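Local coordinates for FAD synthase (Thermoplasma volcanium GSS1, PDB 3GLV), which probably catalyses the transfer of the AMP portion of ATP to FMN, making the coenzyme FAD and releasing diphosphate, at residues D12-H15 against L16-H20; E101-S104 against K105-K108. All coordinates share one frame; numbering follows the deposited sequence.

Contact 1: residues D12-H15 against L16-H20; sequences DILH and LGHIH. With SO4 (sulfate ion), chain C.
H15 and H18, three residues apart, lie face to face, their ring centroids 3.7 Å apart and their planes only 18° from parallel. The overlap is uneven: H18 ND1 sits over the centre of the H15 ring, while H15 NE2 lies over the H18 ring nearer its rim. H15 is the N-cap residue of helix 16-26. It gets there with CG between its backbone N and carbonyl carbon (chi1 60°), which also brings ND1 to the first turn, where it accepts a weak bond in its ring plane from G17 N at 3.0 Å. H18 ND1 accepts from the backbone H15 N at 3.1 Å, slightly tilted from the ring plane, so that H15 and H18 form a capping box. H15 O receives a straight bond (164°) from I19 N at 3.2 Å. I13 O comes in at the edge of the H18 ring, 3.2 Å from CE1, and L14 CD2 lies 3.9 Å from H18 ND1. With ND1 taken up as acceptor, H18 presents NE2 as a donor to O3 of the sulfate, 3.0 Å away. The same ion is held by the backbone N of V10 and of F11, whose ring meets that of H18 edge-to-face. The sulfate, probably from the crystallisation liquor, is consistent with a phosphate site of ATP, and HLGH is the HIGH-type signature of the cytidylyltransferase-like nucleotidyltransferases.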
ATOM      1  N   ASP A  12       2.629  -2.310  10.636  1.00 20.11           N
ATOM      2  CA  ASP A  12       3.061  -0.982  11.091  1.00 21.17           C
ATOM      3  C   ASP A  12       3.699  -0.194   9.934  1.00 21.46           C
ATOM      4  O   ASP A  12       3.155   0.845   9.486  1.00 22.48           O
ATOM      5  CB  ASP A  12       4.003  -1.100  12.287  1.00 19.80           C
ATOM      6  CG  ASP A  12       4.263   0.210  12.963  1.00 21.04           C
ATOM      7  OD1 ASP A  12       3.406   1.152  12.903  1.00 18.19           O
ATOM      8  OD2 ASP A  12       5.343   0.267  13.614  1.00 21.43           O
ATOM      9  N   ILE A  13       4.815  -0.689   9.441  1.00 22.20           N
ATOM     10  CA  ILE A  13       5.457  -0.102   8.268  1.00 23.55           C
ATOM     11  C   ILE A  13       5.281  -1.076   7.134  1.00 23.52           C
ATOM     12  O   ILE A  13       5.846  -2.191   7.208  1.00 23.39           O
ATOM     13  CB  ILE A  13       6.955   0.131   8.472  1.00 24.16           C
ATOM     14  CG1 ILE A  13       7.214   1.013   9.686  1.00 27.88           C
ATOM     15  CG2 ILE A  13       7.629   0.765   7.169  1.00 22.87           C
ATOM     16  CD1 ILE A  13       6.522   2.336   9.571  1.00 34.33           C
ATOM     17  N   LEU A  14       4.523  -0.690   6.102  1.00 22.42           N
ATOM     18  CA  LEU A  14       4.221  -1.656   5.016  1.00 23.23           C
ATOM     19  C   LEU A  14       5.477  -2.000   4.258  1.00 23.34           C
ATOM     20  O   LEU A  14       6.299  -1.112   3.926  1.00 22.01           O
ATOM     21  CB  LEU A  14       3.155  -1.156   4.024  1.00 23.99           C
ATOM     22  CG  LEU A  14       1.675  -1.262   4.380  1.00 29.42           C
ATOM     23  CD1 LEU A  14       0.745  -0.725   3.319  1.00 30.98           C
ATOM     24  CD2 LEU A  14       1.342  -2.756   4.706  1.00 34.20           C
ATOM     25  N   HIS A  15       5.645  -3.283   3.986  1.00 23.88           N
ATOM     26  CA  HIS A  15       6.742  -3.726   3.168  1.00 23.84           C
ATOM     27  C   HIS A  15       6.351  -4.933   2.302  1.00 23.42           C
ATOM     28  O   HIS A  15       5.234  -5.412   2.395  1.00 21.31           O
ATOM     29  CB  HIS A  15       7.917  -4.015   4.028  1.00 24.62           C
ATOM     30  CG  HIS A  15       7.682  -5.057   5.052  1.00 27.45           C
ATOM     31  ND1 HIS A  15       7.384  -6.367   4.733  1.00 29.76           N
ATOM     32  CD2 HIS A  15       7.698  -4.993   6.409  1.00 31.48           C
ATOM     33  CE1 HIS A  15       7.256  -7.073   5.842  1.00 30.20           C
ATOM     34  NE2 HIS A  15       7.429  -6.262   6.876  1.00 32.10           N
ATOM     35  N   LEU A  16       7.270  -5.404   1.459  1.00 22.42           N
ATOM     36  CA  LEU A  16       6.924  -6.400   0.459  1.00 22.62           C
ATOM     37  C   LEU A  16       6.636  -7.790   1.064  1.00 21.96           C
ATOM     38  O   LEU A  16       5.996  -8.641   0.423  1.00 20.46           O
ATOM     39  CB  LEU A  16       7.977  -6.472  -0.663  1.00 23.69           C
ATOM     40  CG  LEU A  16       7.882  -5.302  -1.671  1.00 24.78           C
ATOM     41  CD1 LEU A  16       8.996  -5.302  -2.668  1.00 26.94           C
ATOM     42  CD2 LEU A  16       6.549  -5.285  -2.420  1.00 26.88           C
ATOM     43  N   GLY A  17       7.106  -8.020   2.279  1.00 20.75           N
ATOM     44  CA  GLY A  17       6.725  -9.231   3.044  1.00 20.67           C
ATOM     45  C   GLY A  17       5.235  -9.267   3.349  1.00 20.71           C
ATOM     46  O   GLY A  17       4.566 -10.316   3.228  1.00 19.57           O
ATOM     47  N   HIS A  18       4.702  -8.102   3.737  1.00 20.05           N
ATOM     48  CA  HIS A  18       3.329  -7.983   3.981  1.00 20.20           C
ATOM     49  C   HIS A  18       2.600  -8.222   2.658  1.00 20.19           C
ATOM     50  O   HIS A  18       1.599  -8.928   2.616  1.00 20.33           O
ATOM     51  CB  HIS A  18       2.967  -6.570   4.481  1.00 20.09           C
ATOM     52  CG  HIS A  18       3.491  -6.251   5.827  1.00 21.38           C
ATOM     53  ND1 HIS A  18       4.137  -5.064   6.090  1.00 23.40           N
ATOM     54  CD2 HIS A  18       3.427  -6.930   7.011  1.00 23.17           C
ATOM     55  CE1 HIS A  18       4.465  -5.033   7.380  1.00 27.19           C
ATOM     56  NE2 HIS A  18       4.029  -6.140   7.965  1.00 22.85           N
ATOM     57  N   ILE A  19       3.036  -7.562   1.594  1.00 19.80           N
ATOM     58  CA  ILE A  19       2.403  -7.713   0.301  1.00 19.19           C
ATOM     59  C   ILE A  19       2.367  -9.192  -0.102  1.00 19.72           C
ATOM     60  O   ILE A  19       1.343  -9.678  -0.623  1.00 18.31           O
ATOM     61  CB  ILE A  19       3.140  -6.928  -0.791  1.00 19.59           C
ATOM     62  CG1 ILE A  19       3.109  -5.409  -0.503  1.00 22.25           C
ATOM     63  CG2 ILE A  19       2.520  -7.224  -2.188  1.00 18.63           C
ATOM     64  CD1 ILE A  19       1.652  -4.869  -0.175  1.00 18.05           C
ATOM     65  N   HIS A  20       3.468  -9.928   0.100  1.00 18.99           N
ATOM     66  CA  HIS A  20       3.455 -11.361  -0.311  1.00 18.46           C
ATOM     67  C   HIS A  20       2.403 -12.110   0.552  1.00 19.12           C
ATOM     68  O   HIS A  20       1.636 -12.901   0.024  1.00 19.01           O
ATOM     69  CB  HIS A  20       4.808 -11.982  -0.170  1.00 17.77           C
ATOM     70  CG  HIS A  20       4.862 -13.478  -0.347  1.00 20.04           C
ATOM     71  ND1 HIS A  20       4.975 -14.077  -1.593  1.00 18.83           N
ATOM     72  CD2 HIS A  20       5.001 -14.480   0.565  1.00 22.14           C
ATOM     73  CE1 HIS A  20       5.083 -15.392  -1.431  1.00 23.43           C
ATOM     74  NE2 HIS A  20       5.114 -15.666  -0.133  1.00 18.93           N
TER
HETATM   75  S   SO4 C 203       3.112  -8.018  11.222  1.00 48.52           S
HETATM   76  O1  SO4 C 203       4.278  -7.878  12.112  1.00 57.52           O
HETATM   77  O2  SO4 C 203       1.982  -8.437  12.050  1.00 55.19           O
HETATM   78  O3  SO4 C 203       2.747  -6.691  10.675  1.00 51.06           O
HETATM   79  O4  SO4 C 203       3.538  -9.062  10.286  1.00 51.83           O

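Contact 2: residues E101-S104 against K105-K108; sequences ELQS and KINK
K105 runs alongside E101, one turn earlier in the helix, both side chains pointing the same way. Its aliphatic part passes the backbone, with CG 3.6 Å from E101 O, and the bend at its last torsion (chi4 69°) brings NZ within 3.7 Å of E101 CG. The charged ends do not meet: E101 OE2 and K105 NZ are 5.0 Å apart, too far for a salt bridge, so any attraction is probably weak. S104 contributes mainly through its backbone, S104 O accepting from K108 N at 3.0 Å, while its OG turns back to a weak bond with A100 O. All this belongs to helix 96-109, the crossover of a beta-alpha-beta unit between the parallel strands 88-91 and 114-117. Its buried side carries L102 and I106, whose CD1 atoms lie 4.4 Å apart, with L102 also packing on I115 of strand 114-117 and M77 of helix 77-84. Q103 makes a bond from side chain to side chain: CG is anti to the backbone N (chi1 -172°), the chain then bends, and NE2 gives a 2.8 Å bond to N107 OD1. The acceptor lies in the amide plane of Q103, but NE2 stands well out of the N107 carbonyl plane, the two amides being turned 45° from each other. A leucine in place of Q103 would probably leave N107 OD1 without this donor and the asparagine amide freer to turn. Alongside that link, the backbone bond from N107 N to Q103 O, 2.9 Å long, ties the same two residues.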
ATOM      1  N   GLU A 101      -1.801 -24.864  17.325  1.00 30.99           N
ATOM      2  CA  GLU A 101      -2.614 -24.340  18.431  1.00 32.09           C
ATOM      3  C   GLU A 101      -4.000 -23.914  17.952  1.00 30.29           C
ATOM      4  O   GLU A 101      -4.987 -24.188  18.596  1.00 28.76           O
ATOM      5  CB  GLU A 101      -1.929 -23.111  18.989  1.00 33.64           C
ATOM      6  CG  GLU A 101      -2.287 -22.706  20.385  1.00 38.51           C
ATOM      7  CD  GLU A 101      -1.064 -22.050  21.072  1.00 44.85           C
ATOM      8  OE1 GLU A 101      -0.305 -21.312  20.391  1.00 48.72           O
ATOM      9  OE2 GLU A 101      -0.843 -22.286  22.278  1.00 47.94           O
ATOM     10  N   LEU A 102      -4.039 -23.215  16.815  1.00 28.49           N
ATOM     11  CA  LEU A 102      -5.314 -22.778  16.243  1.00 27.24           C
ATOM     12  C   LEU A 102      -6.148 -23.996  15.789  1.00 25.49           C
ATOM     13  O   LEU A 102      -7.375 -24.023  15.955  1.00 24.50           O
ATOM     14  CB  LEU A 102      -5.090 -21.817  15.090  1.00 26.30           C
ATOM     15  CG  LEU A 102      -6.364 -21.257  14.436  1.00 27.66           C
ATOM     16  CD1 LEU A 102      -7.232 -20.463  15.449  1.00 26.79           C
ATOM     17  CD2 LEU A 102      -6.010 -20.411  13.186  1.00 27.35           C
ATOM     18  N   GLN A 103      -5.463 -24.997  15.242  1.00 23.94           N
ATOM     19  CA  GLN A 103      -6.116 -26.191  14.806  1.00 24.12           C
ATOM     20  C   GLN A 103      -6.803 -26.915  15.974  1.00 23.86           C
ATOM     21  O   GLN A 103      -7.937 -27.352  15.816  1.00 23.63           O
ATOM     22  CB  GLN A 103      -5.141 -27.127  14.103  1.00 23.42           C
ATOM     23  CG  GLN A 103      -5.820 -28.289  13.478  1.00 24.58           C
ATOM     24  CD  GLN A 103      -6.719 -27.885  12.319  1.00 26.88           C
ATOM     25  OE1 GLN A 103      -6.274 -27.231  11.383  1.00 25.19           O
ATOM     26  NE2 GLN A 103      -7.995 -28.279  12.383  1.00 23.00           N
ATOM     27  N   SER A 104      -6.146 -27.031  17.131  1.00 23.91           N
ATOM     28  CA  SER A 104      -6.789 -27.672  18.309  1.00 24.46           C
ATOM     29  C   SER A 104      -8.036 -26.927  18.736  1.00 23.34           C
ATOM     30  O   SER A 104      -9.011 -27.553  19.102  1.00 21.84           O
ATOM     31  CB  SER A 104      -5.881 -27.727  19.546  1.00 25.01           C
ATOM     32  OG  SER A 104      -4.717 -28.502  19.282  1.00 30.86           O
ATOM     33  N   LYS A 105      -7.982 -25.590  18.716  1.00 23.05           N
ATOM     34  CA  LYS A 105      -9.174 -24.792  19.056  1.00 23.52           C
ATOM     35  C   LYS A 105     -10.363 -25.085  18.118  1.00 22.46           C
ATOM     36  O   LYS A 105     -11.473 -25.369  18.577  1.00 21.39           O
ATOM     37  CB  LYS A 105      -8.854 -23.306  19.033  1.00 22.92           C
ATOM     38  CG  LYS A 105      -7.931 -22.870  20.192  1.00 28.29           C
ATOM     39  CD  LYS A 105      -7.894 -21.295  20.336  1.00 31.38           C
ATOM     40  CE  LYS A 105      -6.901 -20.826  21.446  1.00 34.26           C
ATOM     41  NZ  LYS A 105      -5.500 -21.070  21.082  1.00 35.50           N
ATOM     42  N   ILE A 106     -10.071 -25.072  16.814  1.00 21.75           N
ATOM     43  CA  ILE A 106     -11.030 -25.383  15.761  1.00 21.45           C
ATOM     44  C   ILE A 106     -11.652 -26.735  15.978  1.00 20.29           C
ATOM     45  O   ILE A 106     -12.874 -26.859  15.953  1.00 19.32           O
ATOM     46  CB  ILE A 106     -10.366 -25.362  14.313  1.00 22.00           C
ATOM     47  CG1 ILE A 106      -9.984 -23.971  13.883  1.00 25.99           C
ATOM     48  CG2 ILE A 106     -11.291 -25.932  13.203  1.00 19.33           C
ATOM     49  CD1 ILE A 106     -10.729 -22.950  14.602  1.00 30.57           C
ATOM     50  N   ASN A 107     -10.800 -27.738  16.183  1.00 20.15           N
ATOM     51  CA  ASN A 107     -11.234 -29.099  16.335  1.00 20.62           C
ATOM     52  C   ASN A 107     -12.115 -29.272  17.574  1.00 20.27           C
ATOM     53  O   ASN A 107     -13.093 -29.962  17.493  1.00 21.43           O
ATOM     54  CB  ASN A 107     -10.039 -30.058  16.497  1.00 20.68           C
ATOM     55  CG  ASN A 107      -9.191 -30.198  15.215  1.00 23.89           C
ATOM     56  OD1 ASN A 107      -9.559 -29.701  14.164  1.00 24.45           O
ATOM     57  ND2 ASN A 107      -8.041 -30.890  15.321  1.00 25.36           N
ATOM     58  N   LYS A 108     -11.745 -28.695  18.719  1.00 19.70           N
ATOM     59  CA  LYS A 108     -12.558 -28.844  19.923  1.00 20.20           C
ATOM     60  C   LYS A 108     -13.962 -28.296  19.686  1.00 19.83           C
ATOM     61  O   LYS A 108     -14.954 -28.896  20.094  1.00 20.21           O
ATOM     62  CB  LYS A 108     -11.905 -28.139  21.132  1.00 20.48           C
ATOM     63  CG  LYS A 108     -12.780 -28.147  22.384  1.00 22.51           C
ATOM     64  CD  LYS A 108     -12.058 -27.639  23.643  1.00 24.27           C
ATOM     65  CE  LYS A 108     -13.008 -27.657  24.851  1.00 23.46           C
ATOM     66  NZ  LYS A 108     -12.396 -27.100  26.113  1.00 21.92           N
TER

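How the contacts relate
Contact 1 closes long before contact 2 opens along the chain, and the two lie on opposite sides of its middle, the contact centres about 13 Å and 17 Å from the centre of the chain. Their centres are about 28 Å apart and their nearest atoms about 17 Å, so they do not touch. Residues 12-20 carry inferred ATP-binding positions, help to hold the sulfate and face the second subunit, where I13 meets I13 of the other chain. Residues 101-108 lie away from the ATP-binding positions and touch no other protein chain of the assembly. What they share is the parallel sheet: strand 4-9, leading into contact 1, is the neighbour of strand 88-91, which precedes the helix of contact 2.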